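Local coordinates for UspA1 (Moraxella catarrhalis, PDB 3PR7), which serves as a trimeric surface adhesin that binds fibronectin and the host receptor CEACAM1, apparently in a mechanosensitive way, at residues 109-122 and 125-137. Numbering follows the deposited sequence.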
ATOM      1  N   GLY A 109      -5.880  -2.043 -17.882  1.00 37.78           N
ATOM      2  CA  GLY A 109      -5.141  -2.296 -19.117  1.00 37.66           C
ATOM      3  C   GLY A 109      -4.005  -3.272 -18.877  1.00 37.45           C
ATOM      4  O   GLY A 109      -4.070  -4.097 -17.966  1.00 37.48           O
ATOM      5  N   GLY A 110      -2.957  -3.173 -19.688  1.00 37.70           N
ATOM      6  CA  GLY A 110      -1.798  -4.048 -19.546  1.00 37.99           C
ATOM      7  C   GLY A 110      -1.937  -5.342 -20.325  1.00 38.31           C
ATOM      8  O   GLY A 110      -2.737  -5.436 -21.258  1.00 38.37           O
ATOM      9  N   GLY A 111      -1.160  -6.346 -19.940  1.00 38.95           N
ATOM     10  CA  GLY A 111      -1.151  -7.610 -20.667  1.00 39.98           C
ATOM     11  C   GLY A 111      -1.363  -8.839 -19.809  1.00 40.95           C
ATOM     12  O   GLY A 111      -0.751  -8.978 -18.744  1.00 41.26           O
ATOM     13  N   TYR A 112      -2.236  -9.728 -20.283  1.00 41.87           N
ATOM     14  CA  TYR A 112      -2.444 -11.049 -19.683  1.00 43.83           C
ATOM     15  C   TYR A 112      -2.882 -10.984 -18.222  1.00 43.81           C
ATOM     16  O   TYR A 112      -2.439 -11.777 -17.389  1.00 45.28           O
ATOM     17  CB  TYR A 112      -1.192 -11.917 -19.848  1.00 45.61           C
ATOM     18  CG  TYR A 112      -0.781 -12.094 -21.291  1.00 47.88           C
ATOM     19  CD1 TYR A 112       0.082 -11.191 -21.909  1.00 48.61           C
ATOM     20  CD2 TYR A 112      -1.267 -13.161 -22.043  1.00 51.54           C
ATOM     21  CE1 TYR A 112       0.446 -11.339 -23.239  1.00 51.22           C
ATOM     22  CE2 TYR A 112      -0.904 -13.323 -23.370  1.00 54.04           C
ATOM     23  CZ  TYR A 112      -0.051 -12.408 -23.967  1.00 54.04           C
ATOM     24  OH  TYR A 112       0.314 -12.574 -25.289  1.00 56.65           O
ATOM     25  N   ASN A 113      -3.762 -10.034 -17.927  1.00 42.78           N
ATOM     26  CA  ASN A 113      -4.301  -9.871 -16.587  1.00 43.27           C
ATOM     27  C   ASN A 113      -5.651 -10.563 -16.434  1.00 45.13           C
ATOM     28  O   ASN A 113      -6.388 -10.722 -17.410  1.00 45.30           O
ATOM     29  CB  ASN A 113      -4.404  -8.386 -16.248  1.00 41.60           C
ATOM     30  CG  ASN A 113      -3.044  -7.698 -16.210  1.00 40.26           C
ATOM     31  OD1 ASN A 113      -2.073  -8.234 -15.666  1.00 40.33           O
ATOM     32  ND2 ASN A 113      -2.972  -6.502 -16.784  1.00 37.37           N
ATOM     33  N   GLU A 114      -5.967 -10.984 -15.211  1.00 47.29           N
ATOM     34  CA  GLU A 114      -7.221 -11.688 -14.932  1.00 50.19           C
ATOM     35  C   GLU A 114      -7.918 -11.140 -13.694  1.00 50.06           C
ATOM     36  O   GLU A 114      -7.337 -11.121 -12.608  1.00 50.78           O
ATOM     37  CB  GLU A 114      -6.972 -13.186 -14.739  1.00 53.43           C
ATOM     38  CG  GLU A 114      -6.587 -13.951 -15.997  1.00 59.14           C
ATOM     39  CD  GLU A 114      -6.043 -15.345 -15.699  1.00 69.11           C
ATOM     40  OE1 GLU A 114      -5.814 -15.673 -14.512  1.00 73.60           O
ATOM     41  OE2 GLU A 114      -5.839 -16.119 -16.659  1.00 73.48           O
ATOM     42  N   ALA A 115      -9.158 -10.691 -13.870  1.00 49.73           N
ATOM     43  CA  ALA A 115     -10.034 -10.337 -12.755  1.00 50.57           C
ATOM     44  C   ALA A 115     -11.252 -11.254 -12.822  1.00 52.85           C
ATOM     45  O   ALA A 115     -12.115 -11.091 -13.686  1.00 52.72           O
ATOM     46  CB  ALA A 115     -10.440  -8.871 -12.832  1.00 49.01           C
ATOM     47  N   THR A 116     -11.311 -12.223 -11.913  1.00 52.60           N
ATOM     48  CA  THR A 116     -12.201 -13.375 -12.096  1.00 55.14           C
ATOM     49  C   THR A 116     -13.412 -13.481 -11.165  1.00 57.16           C
ATOM     50  O   THR A 116     -14.330 -14.250 -11.447  1.00 59.67           O
ATOM     51  CB  THR A 116     -11.412 -14.702 -12.055  1.00 55.61           C
ATOM     52  OG1 THR A 116     -10.796 -14.851 -10.772  1.00 55.53           O
ATOM     53  CG2 THR A 116     -10.336 -14.722 -13.137  1.00 54.40           C
ATOM     54  N   ILE A 117     -13.425 -12.736 -10.063  1.00 56.54           N
ATOM     55  CA  ILE A 117     -14.567 -12.781  -9.140  1.00 58.94           C
ATOM     56  C   ILE A 117     -15.195 -11.403  -8.923  1.00 58.87           C
ATOM     57  O   ILE A 117     -14.655 -10.390  -9.361  1.00 56.96           O
ATOM     58  CB  ILE A 117     -14.220 -13.471  -7.781  1.00 59.98           C
ATOM     59  CG1 ILE A 117     -13.726 -14.902  -8.018  1.00 61.27           C
ATOM     60  CG2 ILE A 117     -15.436 -13.506  -6.845  1.00 63.27           C
ATOM     61  CD1 ILE A 117     -13.953 -15.865  -6.846  1.00 64.04           C
ATOM     62  N   GLU A 118     -16.354 -11.394  -8.264  1.00 61.47           N
ATOM     63  CA  GLU A 118     -17.092 -10.178  -7.947  1.00 62.47           C
ATOM     64  C   GLU A 118     -16.196  -9.098  -7.348  1.00 59.61           C
ATOM     65  O   GLU A 118     -15.436  -9.356  -6.409  1.00 58.88           O
ATOM     66  CB  GLU A 118     -18.250 -10.492  -6.997  1.00 66.56           C
ATOM     67  CG  GLU A 118     -19.264  -9.361  -6.860  1.00 72.14           C
ATOM     68  CD  GLU A 118     -20.379  -9.664  -5.871  1.00 81.01           C
ATOM     69  OE1 GLU A 118     -20.101 -10.235  -4.790  1.00 84.83           O
ATOM     70  OE2 GLU A 118     -21.538  -9.313  -6.174  1.00 84.85           O
ATOM     71  N   ASN A 119     -16.288  -7.900  -7.926  1.00 58.02           N
ATOM     72  CA  ASN A 119     -15.607  -6.696  -7.432  1.00 56.03           C
ATOM     73  C   ASN A 119     -14.079  -6.730  -7.465  1.00 52.39           C
ATOM     74  O   ASN A 119     -13.426  -5.891  -6.843  1.00 51.92           O
ATOM     75  CB  ASN A 119     -16.095  -6.321  -6.024  1.00 58.49           C
ATOM     76  CG  ASN A 119     -17.577  -6.003  -5.980  1.00 61.90           C
ATOM     77  OD1 ASN A 119     -18.096  -5.269  -6.826  1.00 62.75           O
ATOM     78  ND2 ASN A 119     -18.268  -6.542  -4.978  1.00 64.73           N
ATOM     79  N   SER A 120     -13.505  -7.688  -8.184  1.00 50.03           N
ATOM     80  CA  SER A 120     -12.047  -7.766  -8.281  1.00 47.01           C
ATOM     81  C   SER A 120     -11.527  -6.737  -9.282  1.00 45.60           C
ATOM     82  O   SER A 120     -12.237  -6.368 -10.224  1.00 46.39           O
ATOM     83  CB  SER A 120     -11.582  -9.183  -8.631  1.00 46.10           C
ATOM     84  OG  SER A 120     -12.114  -9.610  -9.870  1.00 46.07           O
ATOM     85  N   THR A 121     -10.304  -6.260  -9.059  1.00 43.87           N
ATOM     86  CA  THR A 121      -9.724  -5.210  -9.894  1.00 43.35           C
ATOM     87  C   THR A 121      -8.247  -5.434 -10.189  1.00 41.18           C
ATOM     88  O   THR A 121      -7.468  -5.827  -9.316  1.00 40.59           O
ATOM     89  CB  THR A 121      -9.906  -3.803  -9.259  1.00 44.75           C
ATOM     90  OG1 THR A 121     -11.300  -3.547  -9.045  1.00 48.31           O
ATOM     91  CG2 THR A 121      -9.340  -2.705 -10.163  1.00 44.81           C
ATOM     92  N   VAL A 122      -7.875  -5.179 -11.436  1.00 40.54           N
ATOM     93  CA  VAL A 122      -6.484  -5.110 -11.823  1.00 39.15           C
ATOM     94  C   VAL A 122      -6.236  -3.767 -12.512  1.00 39.81           C
ATOM     95  O   VAL A 122      -6.816  -3.475 -13.563  1.00 40.94           O
ATOM     96  CB  VAL A 122      -6.088  -6.322 -12.694  1.00 38.56           C
ATOM     97  CG1 VAL A 122      -5.068  -5.939 -13.750  1.00 38.30           C
ATOM     98  CG2 VAL A 122      -5.548  -7.428 -11.824  1.00 37.93           C
ATOM     99  N   GLY A 125      -0.438  -3.405 -15.692  1.00 38.61           N
ATOM    100  CA  GLY A 125       0.761  -4.227 -15.612  1.00 37.69           C
ATOM    101  C   GLY A 125       0.590  -5.544 -16.343  1.00 37.89           C
ATOM    102  O   GLY A 125      -0.294  -5.680 -17.194  1.00 38.95           O
ATOM    103  N   GLY A 126       1.431  -6.519 -16.005  1.00 37.26           N
ATOM    104  CA  GLY A 126       1.441  -7.804 -16.700  1.00 37.86           C
ATOM    105  C   GLY A 126       1.284  -9.021 -15.811  1.00 37.32           C
ATOM    106  O   GLY A 126       1.867  -9.093 -14.726  1.00 36.30           O
ATOM    107  N   TYR A 127       0.483  -9.974 -16.287  1.00 38.46           N
ATOM    108  CA  TYR A 127       0.304 -11.286 -15.651  1.00 39.15           C
ATOM    109  C   TYR A 127      -0.183 -11.214 -14.207  1.00 38.11           C
ATOM    110  O   TYR A 127       0.200 -12.027 -13.365  1.00 38.48           O
ATOM    111  CB  TYR A 127       1.580 -12.128 -15.770  1.00 40.08           C
ATOM    112  CG  TYR A 127       1.979 -12.397 -17.200  1.00 43.20           C
ATOM    113  CD1 TYR A 127       1.433 -13.467 -17.908  1.00 46.65           C
ATOM    114  CD2 TYR A 127       2.899 -11.572 -17.850  1.00 44.53           C
ATOM    115  CE1 TYR A 127       1.797 -13.712 -19.223  1.00 50.22           C
ATOM    116  CE2 TYR A 127       3.266 -11.805 -19.159  1.00 47.97           C
ATOM    117  CZ  TYR A 127       2.715 -12.872 -19.839  1.00 51.13           C
ATOM    118  OH  TYR A 127       3.098 -13.083 -21.132  1.00 55.25           O
ATOM    119  N   ASN A 128      -1.039 -10.235 -13.937  1.00 37.53           N
ATOM    120  CA  ASN A 128      -1.617 -10.062 -12.618  1.00 37.21           C
ATOM    121  C   ASN A 128      -2.959 -10.774 -12.518  1.00 38.55           C
ATOM    122  O   ASN A 128      -3.709 -10.840 -13.493  1.00 39.52           O
ATOM    123  CB  ASN A 128      -1.750  -8.577 -12.292  1.00 36.44           C
ATOM    124  CG  ASN A 128      -0.401  -7.893 -12.148  1.00 35.76           C
ATOM    125  OD1 ASN A 128       0.492  -8.401 -11.467  1.00 35.85           O
ATOM    126  ND2 ASN A 128      -0.243  -6.739 -12.793  1.00 35.30           N
ATOM    127  N   GLN A 129      -3.244 -11.320 -11.339  1.00 39.18           N
ATOM    128  CA  GLN A 129      -4.472 -12.069 -11.113  1.00 40.88           C
ATOM    129  C   GLN A 129      -5.174 -11.629  -9.836  1.00 40.94           C
ATOM    130  O   GLN A 129      -4.655 -11.804  -8.731  1.00 41.07           O
ATOM    131  CB  GLN A 129      -4.181 -13.568 -11.046  1.00 42.63           C
ATOM    132  CG  GLN A 129      -3.590 -14.173 -12.308  1.00 45.02           C
ATOM    133  CD  GLN A 129      -3.123 -15.599 -12.096  1.00 49.41           C
ATOM    134  OE1 GLN A 129      -2.173 -15.853 -11.352  1.00 51.03           O
ATOM    135  NE2 GLN A 129      -3.786 -16.540 -12.754  1.00 52.97           N
ATOM    136  N   ALA A 130      -6.355 -11.043  -9.998  1.00 41.24           N
ATOM    137  CA  ALA A 130      -7.242 -10.770  -8.878  1.00 42.14           C
ATOM    138  C   ALA A 130      -8.333 -11.837  -8.887  1.00 44.15           C
ATOM    139  O   ALA A 130      -9.303 -11.752  -9.654  1.00 44.86           O
ATOM    140  CB  ALA A 130      -7.828  -9.365  -8.977  1.00 41.76           C
ATOM    141  N   LYS A 131      -8.144 -12.851  -8.045  1.00 45.36           N
ATOM    142  CA  LYS A 131      -8.999 -14.037  -8.020  1.00 47.92           C
ATOM    143  C   LYS A 131      -9.880 -14.113  -6.776  1.00 50.03           C
ATOM    144  O   LYS A 131     -10.758 -14.973  -6.685  1.00 52.50           O
ATOM    145  CB  LYS A 131      -8.149 -15.304  -8.083  1.00 48.80           C
ATOM    146  CG  LYS A 131      -7.614 -15.687  -9.447  1.00 49.32           C
ATOM    147  CD  LYS A 131      -6.983 -17.076  -9.340  1.00 54.73           C
ATOM    148  CE  LYS A 131      -6.102 -17.428 -10.527  1.00 56.51           C
ATOM    149  NZ  LYS A 131      -6.895 -17.748 -11.752  1.00 59.93           N
ATOM    150  N   GLY A 132      -9.627 -13.236  -5.810  1.00 49.56           N
ATOM    151  CA  GLY A 132     -10.429 -13.190  -4.594  1.00 52.16           C
ATOM    152  C   GLY A 132     -11.587 -12.226  -4.726  1.00 52.87           C
ATOM    153  O   GLY A 132     -11.541 -11.299  -5.534  1.00 50.94           O
ATOM    154  N   ARG A 133     -12.638 -12.440  -3.943  1.00 56.17           N
ATOM    155  CA  ARG A 133     -13.740 -11.492  -3.935  1.00 57.78           C
ATOM    156  C   ARG A 133     -13.271 -10.192  -3.287  1.00 56.06           C
ATOM    157  O   ARG A 133     -12.654 -10.209  -2.217  1.00 56.73           O
ATOM    158  CB  ARG A 133     -14.967 -12.061  -3.228  1.00 62.35           C
ATOM    159  CG  ARG A 133     -16.267 -11.415  -3.692  1.00 68.93           C
ATOM    160  CD  ARG A 133     -17.481 -12.031  -3.013  1.00 82.94           C
ATOM    161  NE  ARG A 133     -17.280 -12.161  -1.572  1.00 93.24           N
ATOM    162  CZ  ARG A 133     -17.984 -11.519  -0.644  1.00101.32           C
ATOM    163  NH1 ARG A 133     -18.964 -10.689  -0.988  1.00104.71           N
ATOM    164  NH2 ARG A 133     -17.709 -11.717   0.639  1.00106.25           N
ATOM    165  N   ASN A 134     -13.544  -9.076  -3.964  1.00 54.04           N
ATOM    166  CA  ASN A 134     -13.089  -7.745  -3.541  1.00 52.62           C
ATOM    167  C   ASN A 134     -11.564  -7.591  -3.548  1.00 49.74           C
ATOM    168  O   ASN A 134     -11.028  -6.684  -2.908  1.00 49.94           O
ATOM    169  CB  ASN A 134     -13.645  -7.370  -2.156  1.00 55.69           C
ATOM    170  CG  ASN A 134     -15.142  -7.605  -2.034  1.00 58.17           C
ATOM    171  OD1 ASN A 134     -15.902  -7.374  -2.975  1.00 58.56           O
ATOM    172  ND2 ASN A 134     -15.574  -8.056  -0.862  1.00 60.23           N
ATOM    173  N   SER A 135     -10.865  -8.473  -4.262  1.00 47.39           N
ATOM    174  CA  SER A 135      -9.402  -8.413  -4.310  1.00 44.97           C
ATOM    175  C   SER A 135      -8.930  -7.351  -5.291  1.00 42.82           C
ATOM    176  O   SER A 135      -9.656  -6.979  -6.213  1.00 42.80           O
ATOM    177  CB  SER A 135      -8.788  -9.777  -4.639  1.00 44.05           C
ATOM    178  OG  SER A 135      -9.159 -10.213  -5.933  1.00 43.52           O
ATOM    179  N   THR A 136      -7.710  -6.865  -5.079  1.00 41.51           N
ATOM    180  CA  THR A 136      -7.151  -5.769  -5.863  1.00 40.28           C
ATOM    181  C   THR A 136      -5.673  -5.999  -6.143  1.00 38.40           C
ATOM    182  O   THR A 136      -4.898  -6.310  -5.233  1.00 38.83           O
ATOM    183  CB  THR A 136      -7.284  -4.423  -5.112  1.00 41.92           C
ATOM    184  OG1 THR A 136      -8.620  -4.275  -4.610  1.00 45.17           O
ATOM    185  CG2 THR A 136      -6.952  -3.250  -6.018  1.00 41.08           C
ATOM    186  N   VAL A 137      -5.291  -5.862  -7.406  1.00 36.81           N
ATOM    187  CA  VAL A 137      -3.888  -5.739  -7.772  1.00 35.26           C
ATOM    188  C   VAL A 137      -3.762  -4.422  -8.517  1.00 35.44           C
ATOM    189  O   VAL A 137      -4.283  -4.285  -9.626  1.00 35.57           O
ATOM    190  CB  VAL A 137      -3.405  -6.900  -8.670  1.00 34.10           C
ATOM    191  CG1 VAL A 137      -1.943  -6.698  -9.059  1.00 32.79           C
ATOM    192  CG2 VAL A 137      -3.587  -8.239  -7.969  1.00 34.41           C
TER
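Gly125 O is gripped by two donors from the preceding coil, Gly111 N at 3.0 Å and Asn113 ND2 at 2.8 Å, which approach it from opposite faces of its carbonyl plane. The amide donor stands well above that plane, whereas the carbonyl oxygen lies close to the plane of the Asn113 amide. On its other branch the same amide accepts Asn128 N, with Asn113 OD1 2.8 Å away and the donor in the carbonyl plane; these two bonds fix the flip of the buried group. One coil further on, Asn128 OD1 accepts Asn143 N and Asn128 ND2 donates to Gly140 O, continuing a ladder of side-chain-to-backbone bonds. Beside it, Tyr112 and Tyr127 point the same way with planes 3° apart; the near-parallel rings are offset with little face-to-face overlap, and Tyr112 CB makes a CH-pi contact over the Tyr127 face, 3.9 Å from its centroid. With CG anti to the carbonyl carbon in both Glu114 (chi1 -70°) and Gln129 (chi1 -62°), the two chains run alongside each other, and Gln129 NE2 reaches Glu114 OE1 at 2.8 Å in a nearly straight bond, on the syn side but tilted well out of the carboxylate plane, while OE1 lies in the plane of the Gln129 amide. At the far turn Asn119 ND2 donates to Asn134 OD1 at 3.2 Å, while Asn134 ND2 turns to Asp149. Inside the coil, Val122 CG2 packs 3.8 Å from Val137 CB. Thr121 and Thr136 pack against Gly125 and Gly140 of a second subunit. Such in-register stacking of coils is characteristic of the left-handed parallel beta-roll of YadA-like trimeric autotransporter heads.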